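ATP-dependent kinase YFH7 (Saccharomyces cerevisiae, PDB 2GA8) is an ATP-dependent P-loop kinase that could be involved in assembly of the endoplasmic reticulum membrane. Local coordinates at residues E50-F55 and I153-I158; V73-S78 and T233-F238; Q107-S112 and A123-G128; N193-L198 and E275-I280; K228-T233 and S257-I262. One frame throughout, in Å; residues are numbered along the deposited sequence.

Contact 1: residues E50-F55 and I153-I158; sequences EKYHTF and INIAQI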
# COMPACT_ATOMS: atom_id res chain seq x y z
N GLU A 50 -13.85 9.05 11.15
CA GLU A 50 -15.09 9.66 11.63
C GLU A 50 -15.18 9.57 13.15
O GLU A 50 -15.58 10.53 13.81
CB GLU A 50 -16.30 8.98 10.98
CG GLU A 50 -16.58 9.48 9.58
CD GLU A 50 -17.66 8.68 8.87
OE1 GLU A 50 -18.68 8.37 9.51
OE2 GLU A 50 -17.48 8.38 7.67
N LYS A 51 -14.81 8.42 13.70
CA LYS A 51 -14.83 8.23 15.14
C LYS A 51 -13.89 9.23 15.79
O LYS A 51 -14.20 9.81 16.83
CB LYS A 51 -14.39 6.81 15.51
CG LYS A 51 -15.39 5.72 15.20
CD LYS A 51 -14.77 4.35 15.41
CE LYS A 51 -15.79 3.24 15.32
NZ LYS A 51 -16.79 3.32 16.43
N TYR A 52 -12.72 9.43 15.17
CA TYR A 52 -11.76 10.36 15.72
C TYR A 52 -12.28 11.80 15.68
O TYR A 52 -12.10 12.56 16.62
CB TYR A 52 -10.43 10.28 14.97
CG TYR A 52 -9.33 11.09 15.62
CD1 TYR A 52 -8.93 10.82 16.93
CD2 TYR A 52 -8.70 12.13 14.94
CE1 TYR A 52 -7.94 11.57 17.55
CE2 TYR A 52 -7.70 12.89 15.54
CZ TYR A 52 -7.33 12.61 16.85
OH TYR A 52 -6.35 13.35 17.45
N HIS A 53 -12.92 12.16 14.57
CA HIS A 53 -13.45 13.51 14.43
C HIS A 53 -14.53 13.76 15.48
O HIS A 53 -14.61 14.85 16.05
CB HIS A 53 -14.01 13.70 13.02
CG HIS A 53 -12.96 13.62 11.95
ND1 HIS A 53 -13.26 13.28 10.65
CD2 HIS A 53 -11.63 13.84 11.99
CE1 HIS A 53 -12.14 13.29 9.93
NE2 HIS A 53 -11.14 13.63 10.72
N THR A 54 -15.35 12.75 15.74
CA THR A 54 -16.41 12.86 16.73
C THR A 54 -15.77 13.06 18.10
O THR A 54 -16.26 13.83 18.94
CB THR A 54 -17.28 11.58 16.75
OG1 THR A 54 -17.92 11.42 15.48
CG2 THR A 54 -18.33 11.67 17.85
N PHE A 55 -14.66 12.37 18.34
CA PHE A 55 -13.94 12.48 19.60
C PHE A 55 -13.43 13.91 19.78
O PHE A 55 -13.58 14.50 20.86
CB PHE A 55 -12.75 11.51 19.60
CG PHE A 55 -11.79 11.73 20.73
CD1 PHE A 55 -12.09 11.29 22.02
CD2 PHE A 55 -10.58 12.39 20.51
CE1 PHE A 55 -11.19 11.51 23.07
CE2 PHE A 55 -9.68 12.61 21.55
CZ PHE A 55 -9.99 12.16 22.83
N ILE A 153 -8.01 16.69 10.51
CA ILE A 153 -7.01 15.72 10.96
C ILE A 153 -7.51 14.29 10.85
O ILE A 153 -8.50 13.92 11.48
CB ILE A 153 -6.59 15.99 12.42
CG1 ILE A 153 -5.95 17.37 12.54
CG2 ILE A 153 -5.62 14.92 12.89
CD1 ILE A 153 -4.70 17.55 11.71
N ASN A 154 -6.82 13.50 10.03
CA ASN A 154 -7.18 12.10 9.85
C ASN A 154 -6.08 11.22 10.41
O ASN A 154 -4.89 11.49 10.19
CB ASN A 154 -7.40 11.79 8.38
CG ASN A 154 -8.58 12.55 7.80
OD1 ASN A 154 -9.66 12.54 8.37
ND2 ASN A 154 -8.36 13.21 6.67
N ILE A 155 -6.45 10.18 11.13
CA ILE A 155 -5.46 9.29 11.71
C ILE A 155 -5.28 8.00 10.93
O ILE A 155 -4.37 7.22 11.20
CB ILE A 155 -5.79 8.95 13.18
CG1 ILE A 155 -7.19 8.35 13.29
CG2 ILE A 155 -5.66 10.21 14.04
CD1 ILE A 155 -7.50 7.77 14.66
N ALA A 156 -6.16 7.77 9.95
CA ALA A 156 -6.06 6.55 9.15
C ALA A 156 -5.93 6.91 7.68
O ALA A 156 -6.57 7.84 7.19
CB ALA A 156 -7.30 5.68 9.37
N GLN A 157 -5.08 6.17 6.97
CA GLN A 157 -4.86 6.39 5.55
C GLN A 157 -4.74 5.03 4.88
O GLN A 157 -4.37 4.06 5.52
CB GLN A 157 -3.57 7.19 5.34
CG GLN A 157 -3.21 7.47 3.88
CD GLN A 157 -4.30 8.21 3.13
OE1 GLN A 157 -5.36 7.65 2.83
NE2 GLN A 157 -4.04 9.48 2.82
N ILE A 158 -5.07 4.97 3.60
CA ILE A 158 -4.97 3.72 2.86
C ILE A 158 -3.79 3.77 1.90
O ILE A 158 -3.41 4.84 1.42
CB ILE A 158 -6.24 3.42 2.02
CG1 ILE A 158 -6.53 4.60 1.09
CG2 ILE A 158 -7.43 3.15 2.95
CD1 ILE A 158 -7.69 4.35 0.14
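Y52 lays its ring against I155, and this aromatic-aliphatic pair forms the tight half of the contact. CG2 of I155 sits 3.8 Å from the centroid of the Y52 ring and 18° off its normal, a CH-pi contact over one face, displaced toward the CD2-CE2 rim. CD1 of I155 extends the cover to CB and CG of Y52, so a branched side chain suits a flat one here. CG of Y52, anti to the backbone N, is carried toward the loop. Beside it, CG2 of I153 comes within 3.9 Å of CE2 of Y52. Y52 and I155 are both buried.

The other half is looser, polar and partly exposed. H53 NE2 donates to I153 O over 2.8 Å, but the N-H...O angle is only 132°. The acceptor lies in the imidazole plane, whereas the nitrogen stands 48° out of the carbonyl plane. N154 OD1 is 3.0 Å from H53 NE2, its amide turned obliquely to the ring. Histidine suits this more open side because its ring can reach a loop carbonyl from a helix.

Helix 47-58 is thereby packed on the residues leading into edge strand 156-160 of the parallel sheet. Beyond the ring, the Y52 hydroxyl bonds S227 and the ring meets F223 edge-to-face, both on helix 222-227, while F230 of strand 230-231 touches Y52 and I155.

Contact 2: residues V73-S78 and T233-F238; sequences VNLVDS and TIPDIF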
# COMPACT_ATOMS: atom_id res chain seq x y z
N VAL A 73 13.22 11.82 11.71
CA VAL A 73 13.61 10.43 11.53
C VAL A 73 14.17 10.32 10.11
O VAL A 73 13.55 10.79 9.16
CB VAL A 73 12.40 9.48 11.66
CG1 VAL A 73 12.83 8.05 11.36
CG2 VAL A 73 11.82 9.57 13.06
N ASN A 74 15.36 9.74 9.97
CA ASN A 74 15.96 9.58 8.65
C ASN A 74 15.42 8.27 8.10
O ASN A 74 15.74 7.20 8.61
CB ASN A 74 17.49 9.52 8.75
CG ASN A 74 18.17 9.72 7.41
OD1 ASN A 74 17.81 9.08 6.42
ND2 ASN A 74 19.16 10.61 7.38
N LEU A 75 14.61 8.35 7.06
CA LEU A 75 14.00 7.15 6.51
C LEU A 75 14.75 6.44 5.40
O LEU A 75 14.59 5.24 5.22
CB LEU A 75 12.58 7.48 6.04
CG LEU A 75 11.70 8.02 7.17
CD1 LEU A 75 10.35 8.44 6.62
CD2 LEU A 75 11.56 6.97 8.25
N VAL A 76 15.59 7.17 4.66
CA VAL A 76 16.31 6.55 3.56
C VAL A 76 17.82 6.71 3.61
O VAL A 76 18.48 6.78 2.57
CB VAL A 76 15.79 7.08 2.21
CG1 VAL A 76 14.34 6.66 2.02
CG2 VAL A 76 15.91 8.60 2.16
N ASP A 77 18.38 6.75 4.81
CA ASP A 77 19.82 6.88 4.98
C ASP A 77 20.52 5.59 4.53
O ASP A 77 21.67 5.61 4.10
CB ASP A 77 20.15 7.16 6.45
CG ASP A 77 19.56 6.13 7.39
OD1 ASP A 77 19.91 4.93 7.27
OD2 ASP A 77 18.73 6.51 8.25
N SER A 78 19.80 4.47 4.63
CA SER A 78 20.34 3.17 4.25
C SER A 78 20.41 2.98 2.73
O SER A 78 21.02 2.03 2.24
CB SER A 78 19.48 2.05 4.84
OG SER A 78 19.40 2.16 6.25
N THR A 233 8.84 14.58 14.59
CA THR A 233 9.94 13.93 13.88
C THR A 233 9.54 13.09 12.67
O THR A 233 10.40 12.67 11.90
CB THR A 233 10.74 13.01 14.81
OG1 THR A 233 9.92 11.92 15.23
CG2 THR A 233 11.23 13.78 16.02
N ILE A 234 8.24 12.86 12.50
CA ILE A 234 7.74 12.05 11.39
C ILE A 234 7.41 12.91 10.18
O ILE A 234 6.52 13.76 10.23
CB ILE A 234 6.48 11.26 11.83
CG1 ILE A 234 6.82 10.38 13.04
CG2 ILE A 234 5.94 10.42 10.68
CD1 ILE A 234 7.81 9.25 12.74
N PRO A 235 8.12 12.71 9.06
CA PRO A 235 7.89 13.50 7.85
C PRO A 235 6.70 13.01 7.04
O PRO A 235 6.19 11.91 7.28
CB PRO A 235 9.19 13.32 7.08
CG PRO A 235 9.48 11.86 7.33
CD PRO A 235 9.18 11.71 8.83
N ASP A 236 6.25 13.83 6.10
CA ASP A 236 5.14 13.44 5.23
C ASP A 236 5.70 12.47 4.20
O ASP A 236 6.78 12.69 3.65
CB ASP A 236 4.55 14.65 4.49
CG ASP A 236 3.71 15.54 5.39
OD1 ASP A 236 3.36 15.11 6.51
OD2 ASP A 236 3.39 16.67 4.97
N ILE A 237 4.98 11.38 3.96
CA ILE A 237 5.40 10.39 2.98
C ILE A 237 4.32 10.35 1.91
O ILE A 237 3.16 10.10 2.22
CB ILE A 237 5.52 9.00 3.62
CG1 ILE A 237 6.55 9.04 4.74
CG2 ILE A 237 5.93 7.97 2.56
CD1 ILE A 237 6.57 7.79 5.60
N PHE A 238 4.71 10.61 0.67
CA PHE A 238 3.77 10.60 -0.45
C PHE A 238 3.93 9.34 -1.28
O PHE A 238 5.03 9.00 -1.71
CB PHE A 238 4.01 11.83 -1.32
CG PHE A 238 3.69 13.12 -0.62
CD1 PHE A 238 2.38 13.59 -0.59
CD2 PHE A 238 4.68 13.82 0.05
CE1 PHE A 238 2.07 14.75 0.12
CE2 PHE A 238 4.37 14.98 0.76
CZ PHE A 238 3.07 15.44 0.80
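The loop between strands 65-66 and 80-81 meets the chain that runs into strand 237-243 of the mixed sheet, and V73 and L75 are the residues that touch it. V73 N donates to T233 O over 3.0 Å, nearly straight at 172°. The valine side chain crosses that of T233 obliquely, CG2 lying 3.7 Å from T233 OG1, and reaches I234 CD1 at 4.0 Å. Two residues on, L75 and P235 meet tip to tip, with L75 CD1 3.6 Å from P235 CG; L75 CD1 also lies 4.0 Å from I237 CD1. A single leucine methyl thus touches both the proline ring and the isoleucine tip, and a slim apolar branch suits that apolar corner. I201 of helix 192-206 touches both L75 and I237, and S231 OG bonds T233 OG1. With one backbone bond and otherwise mainly aliphatic contacts, the chemistry implies that the single bond fixes V73 against T233, while shape and burial of hydrocarbon hold the rest.

Contact 3: residues Q107-S112 and A123-G128; sequences QPVKYS and AVVARG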
# COMPACT_ATOMS: atom_id res chain seq x y z
N GLN A 107 18.17 -2.52 -6.00
CA GLN A 107 17.88 -1.79 -4.77
C GLN A 107 17.40 -0.37 -5.03
O GLN A 107 17.86 0.30 -5.96
CB GLN A 107 19.12 -1.76 -3.86
CG GLN A 107 19.48 -3.11 -3.27
CD GLN A 107 18.35 -3.73 -2.47
OE1 GLN A 107 17.92 -3.18 -1.45
NE2 GLN A 107 17.85 -4.87 -2.93
N PRO A 108 16.44 0.09 -4.22
CA PRO A 108 15.90 1.44 -4.37
C PRO A 108 17.00 2.46 -4.13
O PRO A 108 17.92 2.22 -3.34
CB PRO A 108 14.83 1.51 -3.27
CG PRO A 108 14.39 0.08 -3.14
CD PRO A 108 15.69 -0.67 -3.21
N VAL A 109 16.92 3.59 -4.82
CA VAL A 109 17.90 4.66 -4.67
C VAL A 109 17.15 5.96 -4.39
O VAL A 109 15.97 6.09 -4.70
CB VAL A 109 18.78 4.80 -5.94
CG1 VAL A 109 19.59 3.53 -6.14
CG2 VAL A 109 17.91 5.07 -7.16
N LYS A 110 17.86 6.92 -3.79
CA LYS A 110 17.26 8.20 -3.44
C LYS A 110 17.95 9.38 -4.11
O LYS A 110 19.07 9.27 -4.60
CB LYS A 110 17.35 8.40 -1.93
CG LYS A 110 18.79 8.49 -1.43
CD LYS A 110 18.88 8.59 0.08
CE LYS A 110 20.33 8.63 0.53
NZ LYS A 110 20.46 8.56 2.01
N TYR A 111 17.26 10.52 -4.12
CA TYR A 111 17.79 11.75 -4.70
C TYR A 111 16.87 12.93 -4.40
O TYR A 111 15.67 12.76 -4.21
CB TYR A 111 18.00 11.60 -6.21
CG TYR A 111 16.74 11.46 -7.03
CD1 TYR A 111 16.06 12.59 -7.50
CD2 TYR A 111 16.23 10.21 -7.34
CE1 TYR A 111 14.90 12.46 -8.26
CE2 TYR A 111 15.08 10.06 -8.10
CZ TYR A 111 14.42 11.19 -8.56
OH TYR A 111 13.28 11.05 -9.31
N SER A 112 17.46 14.12 -4.35
CA SER A 112 16.70 15.34 -4.08
C SER A 112 15.90 15.76 -5.30
O SER A 112 16.46 16.05 -6.36
CB SER A 112 17.65 16.46 -3.67
OG SER A 112 18.43 16.07 -2.55
N ALA A 123 13.12 11.82 -3.26
CA ALA A 123 12.44 10.81 -4.05
C ALA A 123 13.15 9.47 -3.91
O ALA A 123 14.39 9.42 -3.93
CB ALA A 123 12.40 11.23 -5.52
N VAL A 124 12.38 8.41 -3.77
CA VAL A 124 12.91 7.06 -3.65
C VAL A 124 12.33 6.26 -4.81
O VAL A 124 11.12 6.13 -4.93
CB VAL A 124 12.48 6.40 -2.32
CG1 VAL A 124 12.96 4.95 -2.27
CG2 VAL A 124 13.05 7.19 -1.14
N VAL A 125 13.21 5.74 -5.67
CA VAL A 125 12.76 4.97 -6.83
C VAL A 125 13.45 3.62 -6.92
O VAL A 125 14.55 3.43 -6.41
CB VAL A 125 13.03 5.73 -8.16
CG1 VAL A 125 12.19 6.98 -8.23
CG2 VAL A 125 14.52 6.08 -8.28
N ALA A 126 12.77 2.67 -7.56
CA ALA A 126 13.30 1.34 -7.74
C ALA A 126 13.22 0.97 -9.22
O ALA A 126 13.31 1.85 -10.08
CB ALA A 126 12.54 0.33 -6.89
N ARG A 127 13.01 -0.30 -9.53
CA ARG A 127 13.00 -0.71 -10.94
C ARG A 127 11.90 -0.10 -11.81
O ARG A 127 12.02 -0.12 -13.03
CB ARG A 127 12.99 -2.23 -11.05
CG ARG A 127 11.67 -2.94 -10.78
CD ARG A 127 11.91 -4.44 -10.90
NE ARG A 127 10.78 -5.17 -11.48
CZ ARG A 127 9.85 -5.81 -10.78
NH1 ARG A 127 9.91 -5.83 -9.45
NH2 ARG A 127 8.88 -6.46 -11.41
N GLY A 128 10.87 0.46 -11.20
CA GLY A 128 9.79 1.06 -11.96
C GLY A 128 10.08 2.50 -12.35
O GLY A 128 9.37 3.10 -13.17
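V109 and V125 exchange two backbone hydrogen bonds, each 2.9 Å: V109 N to V125 O, and V125 N to V109 O, both nearly along the C=O axis. Y111 and A123 form the next hydrogen-bonded pair. A123 N gives a bond of 2.9 Å to Y111 O, straight at 168°, whereas the return bond from Y111 N to A123 O is 3.1 Å long and bent to 138°. Between these pairs, K110 and V124 face each other without mutual bonds; their backbones bond outward instead, K110 to K80 and L82, V124 to I134. The K110 amine is satisfied by V76 O, which the long extended lysine chain can reach.

Side chains reinforce the pairing. CG2 of V109 and CG2 of V125 meet on the face that also carries Y111 and A123. There the tyrosine ring folds over the small A123, whose CB lies 3.9 Å from the ring centroid and over its face. Alanine suits the place, as its single methyl lets the ring lie close over it. CE2 of Y111 also nears CG2 of V125, at 4.0 Å.

Antiparallel strands 109-111 and 123-125, at 154° to each other, form a beta hairpin with a long connection, set within the mixed sheet.

Contact 4: residues N193-L198 and E275-I280; sequences NNFLQL and ENWKKI. With SO4 (sulfate ion), chain I.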
# COMPACT_ATOMS: atom_id res chain seq x y z
N ASN A 193 9.96 -4.01 -5.63
CA ASN A 193 11.15 -3.47 -4.97
C ASN A 193 10.79 -2.23 -4.15
O ASN A 193 11.12 -2.12 -2.97
CB ASN A 193 12.21 -3.03 -6.01
CG ASN A 193 12.51 -4.10 -7.06
OD1 ASN A 193 11.64 -4.87 -7.45
ND2 ASN A 193 13.75 -4.11 -7.55
N ASN A 194 10.14 -1.28 -4.81
CA ASN A 194 9.78 -0.04 -4.14
C ASN A 194 8.62 -0.20 -3.16
O ASN A 194 8.52 0.56 -2.19
CB ASN A 194 9.47 1.07 -5.16
CG ASN A 194 10.11 2.40 -4.78
OD1 ASN A 194 9.62 3.47 -5.13
ND2 ASN A 194 11.23 2.33 -4.08
N PHE A 195 7.74 -1.16 -3.39
CA PHE A 195 6.65 -1.36 -2.45
C PHE A 195 7.26 -1.89 -1.15
O PHE A 195 6.89 -1.48 -0.05
CB PHE A 195 5.61 -2.35 -2.97
CG PHE A 195 4.37 -2.39 -2.13
CD1 PHE A 195 3.36 -1.46 -2.32
CD2 PHE A 195 4.26 -3.30 -1.08
CE1 PHE A 195 2.25 -1.42 -1.47
CE2 PHE A 195 3.15 -3.26 -0.23
CZ PHE A 195 2.16 -2.32 -0.43
N LEU A 196 8.19 -2.82 -1.29
CA LEU A 196 8.86 -3.37 -0.12
C LEU A 196 9.57 -2.22 0.59
O LEU A 196 9.59 -2.15 1.82
CB LEU A 196 9.87 -4.44 -0.53
CG LEU A 196 10.74 -5.00 0.60
CD1 LEU A 196 9.85 -5.60 1.68
CD2 LEU A 196 11.70 -6.07 0.04
N GLN A 197 10.15 -1.30 -0.18
CA GLN A 197 10.85 -0.17 0.41
C GLN A 197 9.88 0.70 1.19
O GLN A 197 10.22 1.23 2.24
CB GLN A 197 11.57 0.65 -0.66
CG GLN A 197 12.56 1.66 -0.10
CD GLN A 197 13.61 1.02 0.80
OE1 GLN A 197 14.14 -0.05 0.50
NE2 GLN A 197 13.93 1.69 1.91
N LEU A 198 8.66 0.86 0.69
CA LEU A 198 7.67 1.65 1.42
C LEU A 198 7.39 0.94 2.74
O LEU A 198 7.26 1.58 3.78
CB LEU A 198 6.36 1.78 0.62
CG LEU A 198 5.19 2.43 1.37
CD1 LEU A 198 5.55 3.85 1.78
CD2 LEU A 198 3.94 2.43 0.47
N GLU A 275 9.57 -13.72 -4.34
CA GLU A 275 10.46 -12.56 -4.42
C GLU A 275 10.29 -11.50 -3.33
O GLU A 275 10.31 -11.82 -2.14
CB GLU A 275 10.36 -11.92 -5.81
CG GLU A 275 8.95 -11.72 -6.32
CD GLU A 275 8.76 -10.34 -6.90
OE1 GLU A 275 9.21 -9.37 -6.25
OE2 GLU A 275 8.16 -10.22 -7.99
N ASN A 276 10.14 -10.24 -3.72
CA ASN A 276 10.01 -9.16 -2.74
C ASN A 276 8.70 -9.18 -1.96
O ASN A 276 8.64 -8.65 -0.85
CB ASN A 276 10.16 -7.80 -3.42
CG ASN A 276 11.55 -7.58 -4.00
OD1 ASN A 276 11.70 -6.96 -5.05
ND2 ASN A 276 12.57 -8.07 -3.31
N TRP A 277 7.66 -9.76 -2.54
CA TRP A 277 6.35 -9.81 -1.88
C TRP A 277 6.41 -10.60 -0.58
O TRP A 277 5.79 -10.22 0.41
CB TRP A 277 5.31 -10.46 -2.79
CG TRP A 277 5.18 -9.82 -4.13
CD1 TRP A 277 5.55 -10.33 -5.33
CD2 TRP A 277 4.63 -8.52 -4.40
NE1 TRP A 277 5.28 -9.44 -6.35
CE2 TRP A 277 4.71 -8.31 -5.80
CE3 TRP A 277 4.09 -7.50 -3.60
CZ2 TRP A 277 4.27 -7.14 -6.42
CZ3 TRP A 277 3.65 -6.33 -4.22
CH2 TRP A 277 3.74 -6.16 -5.61
N LYS A 278 7.18 -11.68 -0.60
CA LYS A 278 7.31 -12.53 0.57
C LYS A 278 7.87 -11.78 1.75
O LYS A 278 7.55 -12.09 2.89
CB LYS A 278 8.19 -13.74 0.24
CG LYS A 278 8.33 -14.73 1.38
CD LYS A 278 9.14 -15.96 0.95
CE LYS A 278 9.25 -16.96 2.09
NZ LYS A 278 9.96 -18.20 1.67
N LYS A 279 8.70 -10.78 1.48
CA LYS A 279 9.32 -10.00 2.54
C LYS A 279 8.38 -8.96 3.17
O LYS A 279 8.69 -8.40 4.22
CB LYS A 279 10.58 -9.31 2.00
CG LYS A 279 11.58 -10.28 1.37
CD LYS A 279 12.75 -9.55 0.72
CE LYS A 279 13.64 -10.52 -0.04
NZ LYS A 279 14.75 -9.83 -0.76
N ILE A 280 7.24 -8.73 2.53
CA ILE A 280 6.27 -7.75 3.04
C ILE A 280 5.71 -8.08 4.41
O ILE A 280 5.76 -7.24 5.31
CB ILE A 280 5.09 -7.57 2.06
CG1 ILE A 280 5.59 -6.87 0.80
CG2 ILE A 280 3.98 -6.75 2.72
CD1 ILE A 280 4.53 -6.75 -0.28
S SO4 I . 16.30 -7.07 1.10
O1 SO4 I . 15.42 -7.07 -0.09
O2 SO4 I . 16.93 -5.74 1.24
O3 SO4 I . 15.51 -7.37 2.30
O4 SO4 I . 17.35 -8.10 0.93
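Helix segments 193-198 and 275-280 run almost parallel, their axes 14° apart and 9.0 Å at closest approach, with L196 and I280 among the nearest residues. L196 is the side chain most enclosed by the other helix. Its CG stands anti to the backbone N (chi1 174°), and the two methyls divide the work: CD1 touches CB of K279, while CD2 lies 3.7 Å from K279 CD. The lysine suits this margin, since its aliphatic chain covers the leucine and its extended end carries NZ to the sulfate, hydrogen-bonded to O1 at 2.9 Å. K200 binds the same ion, which probably came from the crystallisation liquor.

Deeper in, the I280 side chain crosses that of F195 at about a right angle, bringing CD1 of I280 to 3.6 Å from CD2 of F195. W277 is more distant, its CZ3 4.4 Å from the same F195 atom. N193 and N276 cross obliquely, their amide planes 80° apart. N193 OD1 accepts from R127, and its ND2 bonds the carbonyls of D103 and F106.

Around the pair, helix 192-206 turns another side to V124 and I134 of the mixed sheet, through N194 and L198, while F195 meets F164 edge-to-face and W277 touches M161, just past strand 156-160.

Contact 5: residues K228-T233 and S257-I262; sequences KTFSQT and SKFTRI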
# COMPACT_ATOMS: atom_id res chain seq x y z
N LYS A 228 -2.18 12.79 22.25
CA LYS A 228 -1.08 13.36 23.03
C LYS A 228 0.29 12.83 22.63
O LYS A 228 1.30 13.21 23.22
CB LYS A 228 -1.29 13.09 24.52
CG LYS A 228 -2.56 13.68 25.12
CD LYS A 228 -2.54 15.20 25.04
CE LYS A 228 -3.72 15.80 25.79
NZ LYS A 228 -3.79 17.27 25.59
N THR A 229 0.34 11.97 21.62
CA THR A 229 1.62 11.37 21.23
C THR A 229 2.07 11.52 19.77
O THR A 229 2.90 10.74 19.30
CB THR A 229 1.63 9.87 21.60
OG1 THR A 229 0.49 9.22 21.03
CG2 THR A 229 1.60 9.71 23.12
N PHE A 230 1.51 12.49 19.06
CA PHE A 230 1.91 12.74 17.69
C PHE A 230 3.35 13.25 17.79
O PHE A 230 3.71 13.89 18.79
CB PHE A 230 1.03 13.82 17.05
CG PHE A 230 -0.37 13.35 16.73
CD1 PHE A 230 -0.58 12.35 15.78
CD2 PHE A 230 -1.47 13.94 17.34
CE1 PHE A 230 -1.87 11.95 15.44
CE2 PHE A 230 -2.77 13.55 17.01
CZ PHE A 230 -2.97 12.55 16.06
N SER A 231 4.17 12.97 16.79
CA SER A 231 5.56 13.40 16.82
C SER A 231 5.99 14.29 15.66
O SER A 231 5.70 13.99 14.49
CB SER A 231 6.48 12.17 16.86
OG SER A 231 7.84 12.57 16.83
N GLN A 232 6.68 15.37 15.98
CA GLN A 232 7.15 16.31 14.97
C GLN A 232 8.27 15.69 14.13
O GLN A 232 8.61 16.20 13.06
CB GLN A 232 7.66 17.58 15.65
CG GLN A 232 7.94 18.74 14.70
CD GLN A 232 6.71 19.16 13.92
OE1 GLN A 232 5.64 19.37 14.50
NE2 GLN A 232 6.85 19.30 12.61
N THR A 233 8.84 14.58 14.59
CA THR A 233 9.94 13.93 13.88
C THR A 233 9.54 13.09 12.67
O THR A 233 10.40 12.67 11.90
CB THR A 233 10.74 13.01 14.81
OG1 THR A 233 9.92 11.92 15.23
CG2 THR A 233 11.23 13.78 16.02
N SER A 257 1.17 11.15 6.87
CA SER A 257 1.83 12.17 7.68
C SER A 257 2.03 11.76 9.13
O SER A 257 1.71 10.64 9.52
CB SER A 257 1.01 13.46 7.67
OG SER A 257 -0.16 13.30 8.46
N LYS A 258 2.55 12.69 9.93
CA LYS A 258 2.77 12.43 11.34
C LYS A 258 1.43 12.10 12.02
O LYS A 258 1.40 11.46 13.06
CB LYS A 258 3.40 13.65 12.03
CG LYS A 258 2.53 14.91 11.97
CD LYS A 258 3.14 16.06 12.79
CE LYS A 258 4.48 16.52 12.22
NZ LYS A 258 4.35 17.07 10.84
N PHE A 259 0.33 12.54 11.41
CA PHE A 259 -0.98 12.29 12.00
C PHE A 259 -1.53 10.91 11.68
O PHE A 259 -2.45 10.44 12.34
CB PHE A 259 -1.97 13.36 11.55
CG PHE A 259 -1.61 14.74 12.03
CD1 PHE A 259 -1.64 15.04 13.38
CD2 PHE A 259 -1.18 15.71 11.13
CE1 PHE A 259 -1.24 16.30 13.84
CE2 PHE A 259 -0.79 16.96 11.57
CZ PHE A 259 -0.82 17.26 12.93
N THR A 260 -0.95 10.26 10.68
CA THR A 260 -1.40 8.93 10.29
C THR A 260 -0.86 7.90 11.29
O THR A 260 0.34 7.61 11.31
CB THR A 260 -0.89 8.56 8.89
OG1 THR A 260 -1.19 9.63 7.98
CG2 THR A 260 -1.57 7.29 8.41
N ARG A 261 -1.75 7.34 12.11
CA ARG A 261 -1.35 6.36 13.10
C ARG A 261 -1.82 4.95 12.73
O ARG A 261 -1.50 3.98 13.41
CB ARG A 261 -1.90 6.76 14.47
CG ARG A 261 -1.53 8.19 14.88
CD ARG A 261 -0.01 8.36 15.07
NE ARG A 261 0.46 7.80 16.33
CZ ARG A 261 0.32 8.40 17.52
NH1 ARG A 261 -0.28 9.58 17.60
NH2 ARG A 261 0.74 7.80 18.62
N ILE A 262 -2.59 4.87 11.66
CA ILE A 262 -3.12 3.61 11.16
C ILE A 262 -2.96 3.63 9.64
O ILE A 262 -3.43 4.54 8.97
CB ILE A 262 -4.62 3.45 11.51
CG1 ILE A 262 -4.78 3.30 13.02
CG2 ILE A 262 -5.21 2.24 10.79
CD1 ILE A 262 -6.20 3.45 13.49
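T229 OG1 is gripped by R261, whose NH2 donates to it over 2.8 Å at an angle of 174°, with the oxygen only 3° out of the guanidinium plane; K225 O is a further hydrogen-bond partner of the hydroxyl. The contact joins short strand 230-231 to a type I beta turn, S257 to T260, that leads into strand 262-267 of the parallel sheet. Arginine suits the place because its planar end can serve several acceptors at once: NE bonds Y23 O and NH1 bonds L226 O. Two bends along its chain, at chi2 and chi3, wrap it past F230, and NH1 comes 3.3 Å from F230 CD1.

F230 and F259 make a T-shaped stack. The edge of F259 points at the face of F230, the centroids 5.0 Å apart and the planes at 71°, with CD1 of F259 above the ring centre. Two flat, apolar side chains can thus pack closely between strand and turn. The F230 edge in turn faces K258 O, 3.5 Å from CD1 of F230, an oxygen hydrogen-bonded to the Y23 hydroxyl.

Each segment has an ST turn: S231 OG, also hydrogen-bonded to D67, accepts from T233 N, and S257 OG from F259 N. K258 supplies the flank. Its far end, bent at chi3 and chi4, crosses Q232 obliquely, CE lying 3.7 Å from Q232 NE2, while CB, set before any bend, rests 3.4 Å from S231 O.

Overall arrangement
Several direct touches connect the contacts. Contacts 1 and 5, with centres about 12 Å apart, meet where I155 O receives probable hydrogen bonds from the amides of R261 and I262. Contact 5 shares T233 with contact 2, about 13 Å away centre to centre. Contact 2 reaches contact 3 through the bond from K110 NZ to V76 O, and touches contact 4 where I237 packs on L198; contact 3 joins contact 4 through R127 and N193. Contacts 1 and 4 lie on opposite sides of the chain's centre, their centres about 28 Å apart. Contact 4 comes nearest the nucleotide site, the W277 side chain being about 11 Å from that of K37, a probable ATP-binding residue of the P-loop.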